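Local coordinates for orotidine 5'-phosphate decarboxylase (Pyrococcus horikoshii, PDB 2CZD), which probably catalyses the decarboxylation of orotidine 5'-monophosphate to uridine 5'-monophosphate, the last step of de novo UMP synthesis, at residues 88-93 with 129-134; 2-7 with 19-24; 148-153 with 178-183. All blocks are in the same frame, centred on the assembly; numbering follows the deposited sequence.

Contact 1: 88-93 with 129-134; sequences VGRDSV and NEIEPF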
loop_
_atom_site.group_PDB
_atom_site.type_symbol
_atom_site.label_atom_id
_atom_site.label_comp_id
_atom_site.label_asym_id
_atom_site.label_seq_id
_atom_site.Cartn_x
_atom_site.Cartn_y
_atom_site.Cartn_z
ATOM N N VAL B 88 2.324 9.923 3.691
ATOM C CA VAL B 88 1.836 10.459 2.438
ATOM C C VAL B 88 1.034 11.747 2.570
ATOM O O VAL B 88 0.759 12.408 1.580
ATOM C CB VAL B 88 1.067 9.331 1.677
ATOM C CG1 VAL B 88 0.553 9.798 0.323
ATOM C CG2 VAL B 88 2.040 8.164 1.442
ATOM N N GLY B 89 0.667 12.111 3.793
ATOM C CA GLY B 89 -0.054 13.360 3.953
ATOM C C GLY B 89 -1.412 13.222 4.608
ATOM O O GLY B 89 -2.023 12.158 4.574
ATOM N N ARG B 90 -1.875 14.319 5.196
ATOM C CA ARG B 90 -3.165 14.359 5.873
ATOM C C ARG B 90 -4.350 14.159 4.914
ATOM O O ARG B 90 -5.360 13.575 5.302
ATOM C CB ARG B 90 -3.308 15.696 6.599
ATOM C CG ARG B 90 -2.300 15.858 7.726
ATOM C CD ARG B 90 -2.229 17.325 8.158
ATOM N NE ARG B 90 -1.428 17.575 9.367
ATOM C CZ ARG B 90 -0.093 17.581 9.452
ATOM N NH1 ARG B 90 0.683 17.334 8.395
ATOM N NH2 ARG B 90 0.479 17.890 10.619
ATOM N N ASP B 91 -4.233 14.633 3.676
ATOM C CA ASP B 91 -5.318 14.443 2.724
ATOM C C ASP B 91 -5.511 12.968 2.404
ATOM O O ASP B 91 -6.648 12.497 2.327
ATOM C CB ASP B 91 -5.138 15.295 1.442
ATOM C CG ASP B 91 -3.740 15.211 0.835
ATOM O OD1 ASP B 91 -3.502 15.932 -0.161
ATOM O OD2 ASP B 91 -2.890 14.454 1.321
ATOM N N SER B 92 -4.412 12.237 2.232
ATOM C CA SER B 92 -4.511 10.811 1.973
ATOM C C SER B 92 -5.084 10.066 3.181
ATOM O O SER B 92 -5.818 9.091 3.004
ATOM C CB SER B 92 -3.157 10.239 1.554
ATOM O OG SER B 92 -2.848 10.670 0.230
ATOM N N VAL B 93 -4.787 10.537 4.397
ATOM C CA VAL B 93 -5.346 9.903 5.593
ATOM C C VAL B 93 -6.837 10.226 5.675
ATOM O O VAL B 93 -7.671 9.319 5.859
ATOM C CB VAL B 93 -4.686 10.438 6.872
ATOM C CG1 VAL B 93 -5.375 9.837 8.090
ATOM C CG2 VAL B 93 -3.202 10.065 6.894
ATOM N N ASN B 129 -2.330 13.026 16.620
ATOM C CA ASN B 129 -3.046 13.774 17.648
ATOM C C ASN B 129 -4.047 14.754 17.028
ATOM O O ASN B 129 -5.110 15.006 17.595
ATOM C CB ASN B 129 -2.054 14.512 18.541
ATOM C CG ASN B 129 -1.323 13.579 19.473
ATOM O OD1 ASN B 129 -1.747 12.435 19.678
ATOM N ND2 ASN B 129 -0.237 14.063 20.058
ATOM N N GLU B 130 -3.716 15.291 15.857
ATOM C CA GLU B 130 -4.592 16.237 15.176
ATOM C C GLU B 130 -5.787 15.508 14.579
ATOM O O GLU B 130 -6.940 15.928 14.731
ATOM C CB GLU B 130 -3.850 16.933 14.024
ATOM C CG GLU B 130 -2.746 17.914 14.402
ATOM C CD GLU B 130 -2.090 18.558 13.166
ATOM O OE1 GLU B 130 -1.110 19.310 13.343
ATOM O OE2 GLU B 130 -2.547 18.319 12.017
ATOM N N ILE B 131 -5.506 14.397 13.904
ATOM C CA ILE B 131 -6.544 13.642 13.223
ATOM C C ILE B 131 -7.444 12.808 14.128
ATOM O O ILE B 131 -8.625 12.619 13.832
ATOM C CB ILE B 131 -5.899 12.755 12.125
ATOM C CG1 ILE B 131 -5.450 13.657 10.962
ATOM C CG2 ILE B 131 -6.888 11.693 11.623
ATOM C CD1 ILE B 131 -4.725 12.938 9.852
ATOM N N GLU B 132 -6.885 12.345 15.248
ATOM C CA GLU B 132 -7.601 11.503 16.204
ATOM C C GLU B 132 -8.192 10.226 15.576
ATOM O O GLU B 132 -9.410 10.033 15.525
ATOM C CB GLU B 132 -8.687 12.297 16.955
ATOM C CG GLU B 132 -8.124 13.462 17.746
ATOM C CD GLU B 132 -9.198 14.309 18.430
ATOM O OE1 GLU B 132 -8.821 15.281 19.113
ATOM O OE2 GLU B 132 -10.410 14.024 18.273
ATOM N N PRO B 133 -7.322 9.356 15.037
ATOM C CA PRO B 133 -7.769 8.091 14.438
ATOM C C PRO B 133 -8.197 7.175 15.597
ATOM O O PRO B 133 -8.007 7.509 16.770
ATOM C CB PRO B 133 -6.494 7.547 13.785
ATOM C CG PRO B 133 -5.424 8.010 14.759
ATOM C CD PRO B 133 -5.849 9.452 15.026
ATOM N N PHE B 134 -8.768 6.028 15.265
ATOM C CA PHE B 134 -9.130 5.070 16.311
ATOM C C PHE B 134 -7.870 4.675 17.082
ATOM O O PHE B 134 -7.891 4.552 18.307
ATOM C CB PHE B 134 -9.756 3.814 15.693
ATOM C CG PHE B 134 -9.950 2.679 16.680
ATOM C CD1 PHE B 134 -9.054 1.614 16.729
ATOM C CD2 PHE B 134 -11.032 2.681 17.556
ATOM C CE1 PHE B 134 -9.221 0.559 17.625
ATOM C CE2 PHE B 134 -11.212 1.636 18.457
ATOM C CZ PHE B 134 -10.305 0.567 18.494
#
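Arg90 and Glu130 form a salt bridge between the first turn of helix 90-97 and the last turn of helix 121-131, two neighbouring helices on the outside of the TIM barrel. From CB, which points toward the other helix, the arginine chain places CG beside its own backbone N (chi1 -65°) and then runs extended. CG comes no closer than 4.4 Å to Ile131 CD1, and CD passes 4.0 Å from Glu130 OE2. NE makes the main bond, its N-H aimed almost straight (167°) at Glu130 OE2, 3.0 Å away. That oxygen lies in the guanidinium plane; NE meets it on the syn side but tilted out of the carboxylate plane, and the two flat groups are turned 42° apart. CZ follows at 3.6 Å from Glu130 OE2. NH2 adds only weak bonds to OE2 and OE1, while NH1 turns to Glu115 of the second subunit in another salt bridge. Beneath the charges, Ile131 CD1 packs 3.6 Å from Val93 CG1, branched aliphatic groups suited to filling the space between helices. With an alanine here in place of Arg90, Glu130 and Glu115 of the second subunit would probably both lose this positive mate, weakening the link between the helices and across the dimer. One long cation thus serves two carboxylates, tying the barrel's outer layer to the subunit interface over a small apolar contact.

Contact 2: 2-7 with 19-24; sequences IVLALD and KSVKDY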
loop_
_atom_site.group_PDB
_atom_site.type_symbol
_atom_site.label_atom_id
_atom_site.label_comp_id
_atom_site.label_asym_id
_atom_site.label_seq_id
_atom_site.Cartn_x
_atom_site.Cartn_y
_atom_site.Cartn_z
ATOM N N ILE B 2 -7.029 -9.086 22.283
ATOM C CA ILE B 2 -6.173 -9.636 21.248
ATOM C C ILE B 2 -6.673 -9.388 19.837
ATOM O O ILE B 2 -7.850 -9.562 19.564
ATOM C CB ILE B 2 -6.043 -11.177 21.450
ATOM C CG1 ILE B 2 -5.425 -11.454 22.809
ATOM C CG2 ILE B 2 -5.249 -11.826 20.308
ATOM C CD1 ILE B 2 -5.463 -12.938 23.184
ATOM N N VAL B 3 -5.760 -8.968 18.961
ATOM C CA VAL B 3 -6.064 -8.792 17.548
ATOM C C VAL B 3 -5.343 -9.948 16.873
ATOM O O VAL B 3 -4.135 -10.056 16.959
ATOM C CB VAL B 3 -5.512 -7.468 16.983
ATOM C CG1 VAL B 3 -5.674 -7.464 15.449
ATOM C CG2 VAL B 3 -6.290 -6.289 17.612
ATOM N N LEU B 4 -6.098 -10.825 16.220
ATOM C CA LEU B 4 -5.495 -11.971 15.542
ATOM C C LEU B 4 -5.087 -11.601 14.121
ATOM O O LEU B 4 -5.948 -11.251 13.310
ATOM C CB LEU B 4 -6.493 -13.139 15.482
ATOM C CG LEU B 4 -5.996 -14.342 14.673
ATOM C CD1 LEU B 4 -4.787 -14.962 15.355
ATOM C CD2 LEU B 4 -7.129 -15.379 14.563
ATOM N N ALA B 5 -3.784 -11.660 13.847
ATOM C CA ALA B 5 -3.256 -11.405 12.496
ATOM C C ALA B 5 -3.490 -12.745 11.794
ATOM O O ALA B 5 -2.690 -13.698 11.922
ATOM C CB ALA B 5 -1.773 -11.070 12.557
ATOM N N LEU B 6 -4.608 -12.810 11.070
ATOM C CA LEU B 6 -5.051 -14.041 10.413
ATOM C C LEU B 6 -4.363 -14.256 9.078
ATOM O O LEU B 6 -4.989 -14.197 7.999
ATOM C CB LEU B 6 -6.565 -14.006 10.239
ATOM C CG LEU B 6 -7.215 -15.321 9.794
ATOM C CD1 LEU B 6 -6.983 -16.377 10.870
ATOM C CD2 LEU B 6 -8.699 -15.098 9.580
ATOM N N ASP B 7 -3.075 -14.535 9.176
ATOM C CA ASP B 7 -2.246 -14.707 7.998
ATOM C C ASP B 7 -2.201 -16.166 7.559
ATOM O O ASP B 7 -1.145 -16.784 7.478
ATOM C CB ASP B 7 -0.850 -14.150 8.281
ATOM C CG ASP B 7 -0.866 -12.654 8.589
ATOM O OD1 ASP B 7 -1.864 -11.982 8.245
ATOM O OD2 ASP B 7 0.125 -12.146 9.160
ATOM N N LYS B 19 -13.242 -18.707 13.650
ATOM C CA LYS B 19 -14.437 -19.104 14.376
ATOM C C LYS B 19 -14.079 -19.809 15.679
ATOM O O LYS B 19 -14.740 -19.627 16.703
ATOM C CB LYS B 19 -15.298 -20.034 13.507
ATOM C CG LYS B 19 -16.712 -20.213 14.037
ATOM C CD LYS B 19 -16.758 -21.101 15.285
ATOM C CE LYS B 19 -17.886 -20.674 16.219
ATOM N NZ LYS B 19 -17.630 -19.285 16.754
ATOM N N SER B 20 -13.019 -20.604 15.640
ATOM C CA SER B 20 -12.609 -21.351 16.821
ATOM C C SER B 20 -12.047 -20.484 17.940
ATOM O O SER B 20 -12.205 -20.798 19.119
ATOM C CB SER B 20 -11.575 -22.411 16.436
ATOM O OG SER B 20 -11.223 -23.193 17.563
ATOM N N VAL B 21 -11.389 -19.387 17.586
ATOM C CA VAL B 21 -10.804 -18.539 18.620
ATOM C C VAL B 21 -11.623 -17.293 18.959
ATOM O O VAL B 21 -11.246 -16.525 19.834
ATOM C CB VAL B 21 -9.382 -18.083 18.211
ATOM C CG1 VAL B 21 -8.511 -19.302 17.853
ATOM C CG2 VAL B 21 -9.471 -17.104 17.038
ATOM N N LYS B 22 -12.756 -17.114 18.276
ATOM C CA LYS B 22 -13.607 -15.946 18.496
ATOM C C LYS B 22 -13.806 -15.536 19.950
ATOM O O LYS B 22 -13.787 -14.346 20.271
ATOM C CB LYS B 22 -14.981 -16.173 17.860
ATOM C CG LYS B 22 -15.953 -15.036 18.128
ATOM C CD LYS B 22 -17.276 -15.281 17.437
ATOM C CE LYS B 22 -18.280 -14.185 17.782
ATOM N NZ LYS B 22 -19.610 -14.484 17.171
ATOM N N ASP B 23 -14.015 -16.511 20.832
ATOM C CA ASP B 23 -14.245 -16.214 22.242
ATOM C C ASP B 23 -13.121 -15.444 22.929
ATOM O O ASP B 23 -13.360 -14.710 23.896
ATOM C CB ASP B 23 -14.506 -17.515 23.021
ATOM C CG ASP B 23 -15.859 -18.142 22.686
ATOM O OD1 ASP B 23 -16.129 -19.260 23.169
ATOM O OD2 ASP B 23 -16.659 -17.528 21.949
ATOM N N TYR B 24 -11.902 -15.590 22.419
ATOM C CA TYR B 24 -10.774 -14.933 23.047
ATOM C C TYR B 24 -10.080 -13.824 22.280
ATOM O O TYR B 24 -8.993 -13.425 22.673
ATOM C CB TYR B 24 -9.733 -15.980 23.455
ATOM C CG TYR B 24 -10.301 -17.026 24.379
ATOM C CD1 TYR B 24 -10.658 -18.280 23.899
ATOM C CD2 TYR B 24 -10.521 -16.746 25.722
ATOM C CE1 TYR B 24 -11.223 -19.239 24.738
ATOM C CE2 TYR B 24 -11.091 -17.697 26.572
ATOM C CZ TYR B 24 -11.437 -18.941 26.071
ATOM O OH TYR B 24 -12.002 -19.891 26.904
HETATM O O HOH W 1 -9.110 -10.727 23.431
#
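Leu4 and Val21 meet inside the first beta-alpha-beta unit of the TIM barrel, where strand 2-5 is covered by the end of helix 11-21 before the chain returns along strand 27-31. Leu4 has CG anti to its backbone N (chi1 175°), which carries the isobutyl group out from the strand until CD2 lies 3.8 Å from Val21 CG2. With CG1 beside the backbone N (chi1 -54°), the valine's CG2 falls between N and the carbonyl carbon, and the two side chains cross at about a right angle. Branched apolar residues suit this buried layer, which Ile188 of helix 186-189 also lines by touching Leu4, Val21 and Ile2. Nearer the start of the strand, Ile2 sets CG1 beside its backbone N and continues extended to CD1, which rests 3.6 Å from Tyr24 O. The tyrosine ring itself leads away from the strand and packs edge-to-face on Tyr202 of helix 194-205. At the other end, an inverse gamma turn centred on Leu6 leads to Asp7, which is expected to bind the substrate. A single water joins the two backbones, accepting from Ile2 N at 2.9 Å and donating to Tyr24 O at 2.8 Å.

Contact 3: 148-153 with 178-183; sequences YIRDRL and GADYII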
loop_
_atom_site.group_PDB
_atom_site.type_symbol
_atom_site.label_atom_id
_atom_site.label_comp_id
_atom_site.label_asym_id
_atom_site.label_seq_id
_atom_site.Cartn_x
_atom_site.Cartn_y
_atom_site.Cartn_z
ATOM N N TYR B 148 6.749 5.034 25.056
ATOM C CA TYR B 148 7.249 6.225 24.380
ATOM C C TYR B 148 6.121 6.854 23.577
ATOM O O TYR B 148 5.909 8.067 23.607
ATOM C CB TYR B 148 8.387 5.866 23.427
ATOM C CG TYR B 148 8.957 7.059 22.700
ATOM C CD1 TYR B 148 10.059 7.738 23.203
ATOM C CD2 TYR B 148 8.387 7.518 21.522
ATOM C CE1 TYR B 148 10.584 8.851 22.543
ATOM C CE2 TYR B 148 8.902 8.640 20.853
ATOM C CZ TYR B 148 10.005 9.295 21.376
ATOM O OH TYR B 148 10.542 10.380 20.713
ATOM N N ILE B 149 5.404 6.014 22.848
ATOM C CA ILE B 149 4.306 6.510 22.034
ATOM C C ILE B 149 3.143 6.976 22.911
ATOM O O ILE B 149 2.567 8.045 22.678
ATOM C CB ILE B 149 3.856 5.420 21.011
ATOM C CG1 ILE B 149 4.989 5.246 19.980
ATOM C CG2 ILE B 149 2.500 5.774 20.389
ATOM C CD1 ILE B 149 4.802 4.082 19.008
ATOM N N ARG B 150 2.806 6.183 23.912
ATOM C CA ARG B 150 1.713 6.529 24.806
ATOM C C ARG B 150 1.929 7.896 25.470
ATOM O O ARG B 150 0.969 8.663 25.638
ATOM C CB ARG B 150 1.568 5.427 25.878
ATOM C CG ARG B 150 0.421 5.628 26.859
ATOM C CD ARG B 150 -0.958 5.482 26.185
ATOM N NE ARG B 150 -1.420 6.700 25.517
ATOM C CZ ARG B 150 -2.414 6.732 24.625
ATOM N NH1 ARG B 150 -3.043 5.611 24.272
ATOM N NH2 ARG B 150 -2.794 7.896 24.110
ATOM N N ASP B 151 3.175 8.203 25.835
ATOM C CA ASP B 151 3.466 9.469 26.505
ATOM C C ASP B 151 3.301 10.682 25.588
ATOM O O ASP B 151 3.220 11.812 26.075
ATOM C CB ASP B 151 4.899 9.483 27.050
ATOM C CG ASP B 151 5.118 8.491 28.182
ATOM O OD1 ASP B 151 4.127 8.051 28.800
ATOM O OD2 ASP B 151 6.297 8.168 28.457
ATOM N N ARG B 152 3.267 10.458 24.273
ATOM C CA ARG B 152 3.150 11.558 23.320
ATOM C C ARG B 152 1.806 11.604 22.612
ATOM O O ARG B 152 1.452 12.619 22.006
ATOM C CB ARG B 152 4.271 11.440 22.281
ATOM C CG ARG B 152 5.630 11.688 22.891
ATOM C CD ARG B 152 6.773 11.182 22.043
ATOM N NE ARG B 152 8.026 11.585 22.675
ATOM C CZ ARG B 152 8.505 11.077 23.811
ATOM N NH1 ARG B 152 9.648 11.539 24.310
ATOM N NH2 ARG B 152 7.873 10.086 24.440
ATOM N N LEU B 153 1.063 10.508 22.714
ATOM C CA LEU B 153 -0.219 10.355 22.039
ATOM C C LEU B 153 -1.424 10.813 22.847
ATOM O O LEU B 153 -1.552 10.489 24.031
ATOM C CB LEU B 153 -0.403 8.880 21.640
ATOM C CG LEU B 153 -1.575 8.486 20.724
ATOM C CD1 LEU B 153 -1.341 8.999 19.298
ATOM C CD2 LEU B 153 -1.669 6.954 20.686
ATOM N N GLY B 178 0.813 0.482 28.000
ATOM C CA GLY B 178 0.019 1.353 27.142
ATOM C C GLY B 178 -0.675 0.685 25.975
ATOM O O GLY B 178 -1.377 1.345 25.199
ATOM N N ALA B 179 -0.496 -0.621 25.825
ATOM C CA ALA B 179 -1.157 -1.294 24.718
ATOM C C ALA B 179 -2.619 -1.607 25.015
ATOM O O ALA B 179 -2.929 -2.320 25.986
ATOM C CB ALA B 179 -0.430 -2.603 24.368
ATOM N N ASP B 180 -3.535 -1.077 24.201
ATOM C CA ASP B 180 -4.944 -1.428 24.353
ATOM C C ASP B 180 -5.235 -2.808 23.760
ATOM O O ASP B 180 -6.131 -3.514 24.219
ATOM C CB ASP B 180 -5.836 -0.399 23.668
ATOM C CG ASP B 180 -5.729 0.949 24.322
ATOM O OD1 ASP B 180 -4.996 1.810 23.794
ATOM O OD2 ASP B 180 -6.368 1.135 25.392
ATOM N N TYR B 181 -4.487 -3.156 22.711
ATOM C CA TYR B 181 -4.597 -4.434 22.019
ATOM C C TYR B 181 -3.213 -4.983 21.750
ATOM O O TYR B 181 -2.258 -4.225 21.511
ATOM C CB TYR B 181 -5.270 -4.268 20.647
ATOM C CG TYR B 181 -6.668 -3.708 20.704
ATOM C CD1 TYR B 181 -7.775 -4.554 20.792
ATOM C CD2 TYR B 181 -6.879 -2.327 20.692
ATOM C CE1 TYR B 181 -9.070 -4.038 20.866
ATOM C CE2 TYR B 181 -8.157 -1.800 20.768
ATOM C CZ TYR B 181 -9.244 -2.655 20.854
ATOM O OH TYR B 181 -10.508 -2.131 20.942
ATOM N N ILE B 182 -3.125 -6.313 21.772
ATOM C CA ILE B 182 -1.903 -7.022 21.467
ATOM C C ILE B 182 -2.208 -7.722 20.140
ATOM O O ILE B 182 -3.249 -8.383 20.023
ATOM C CB ILE B 182 -1.605 -8.102 22.529
ATOM C CG1 ILE B 182 -1.437 -7.447 23.909
ATOM C CG2 ILE B 182 -0.356 -8.863 22.142
ATOM C CD1 ILE B 182 -0.320 -6.447 23.945
ATOM N N ILE B 183 -1.350 -7.540 19.134
ATOM C CA ILE B 183 -1.543 -8.199 17.836
ATOM C C ILE B 183 -0.717 -9.482 17.873
ATOM O O ILE B 183 0.500 -9.449 18.089
ATOM C CB ILE B 183 -1.053 -7.304 16.680
ATOM C CG1 ILE B 183 -1.942 -6.060 16.613
ATOM C CG2 ILE B 183 -1.041 -8.072 15.367
ATOM C CD1 ILE B 183 -1.406 -5.004 15.662
HETATM O O HOH W 2 -3.276 3.063 25.505
#
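Arg150, Gly178 and Asp180 meet chiefly through one water, where the end of helix 144-150 approaches the link from helix 170-177 into strand 181-184 of the TIM barrel. The water accepts a hydrogen bond from Arg150 NH1 at 2.8 Å and donates to Gly178 O at 2.6 Å and to Asp180 OD1 at 2.7 Å. Direct approaches are longer: Arg150 CD stays 4.3 Å from the glycine oxygen, and the opposite charges of NH1 and OD1 are too far apart for a salt bridge, although OD1 lies near the guanidinium plane, at its edge. Gly178 suits its place on two counts: its positive phi closes helix 170-177 in a Schellman motif, and a CB would press against Arg150 CB.

The next shell fixes the arginine. Its chain leaves with CG anti to the backbone N (chi1 -178°) and then bends twice, so that the guanidinium curls back toward its own segment. There NH2 donates to Leu153 O at 2.9 Å; the oxygen lies near the guanidinium plane, but the donor sits above the carbonyl plane, 71° out of it. NH1 also reaches Ile157 O, the side chain packs on Ile159, and Asp180 OD1 accepts from Ile159 N, so the acid's strongest partner is the backbone of strand 158-161.

Long, many-handed arginine suits this partly exposed edge, where it can gather carbonyls and a water at once. The nearby aspartate would probably favour the cation electrostatically, but water and backbone oxygens make the actual bonds.

The three contacts sample different layers of one eight-stranded barrel. Contact 2 is the buried one, strand against helix, and its chemistry is mostly aliphatic. Contact 1 is partly buried and joins two outer helices, with charge outermost and a second subunit close by; contact 3 lies at the surface, is wholly within one chain and relies on water. Contacts 2 and 3 share the sheet: strands 2-5 and 181-184 are neighbours, and Val3 N lies 2.8 Å from Ile182 O where the barrel closes. Contacts 1 and 3 touch through Asn129 ND2 and Arg152 O, whereas contacts 1 and 2 sit on opposite sides of the chain's centre, their centres about 28 Å apart.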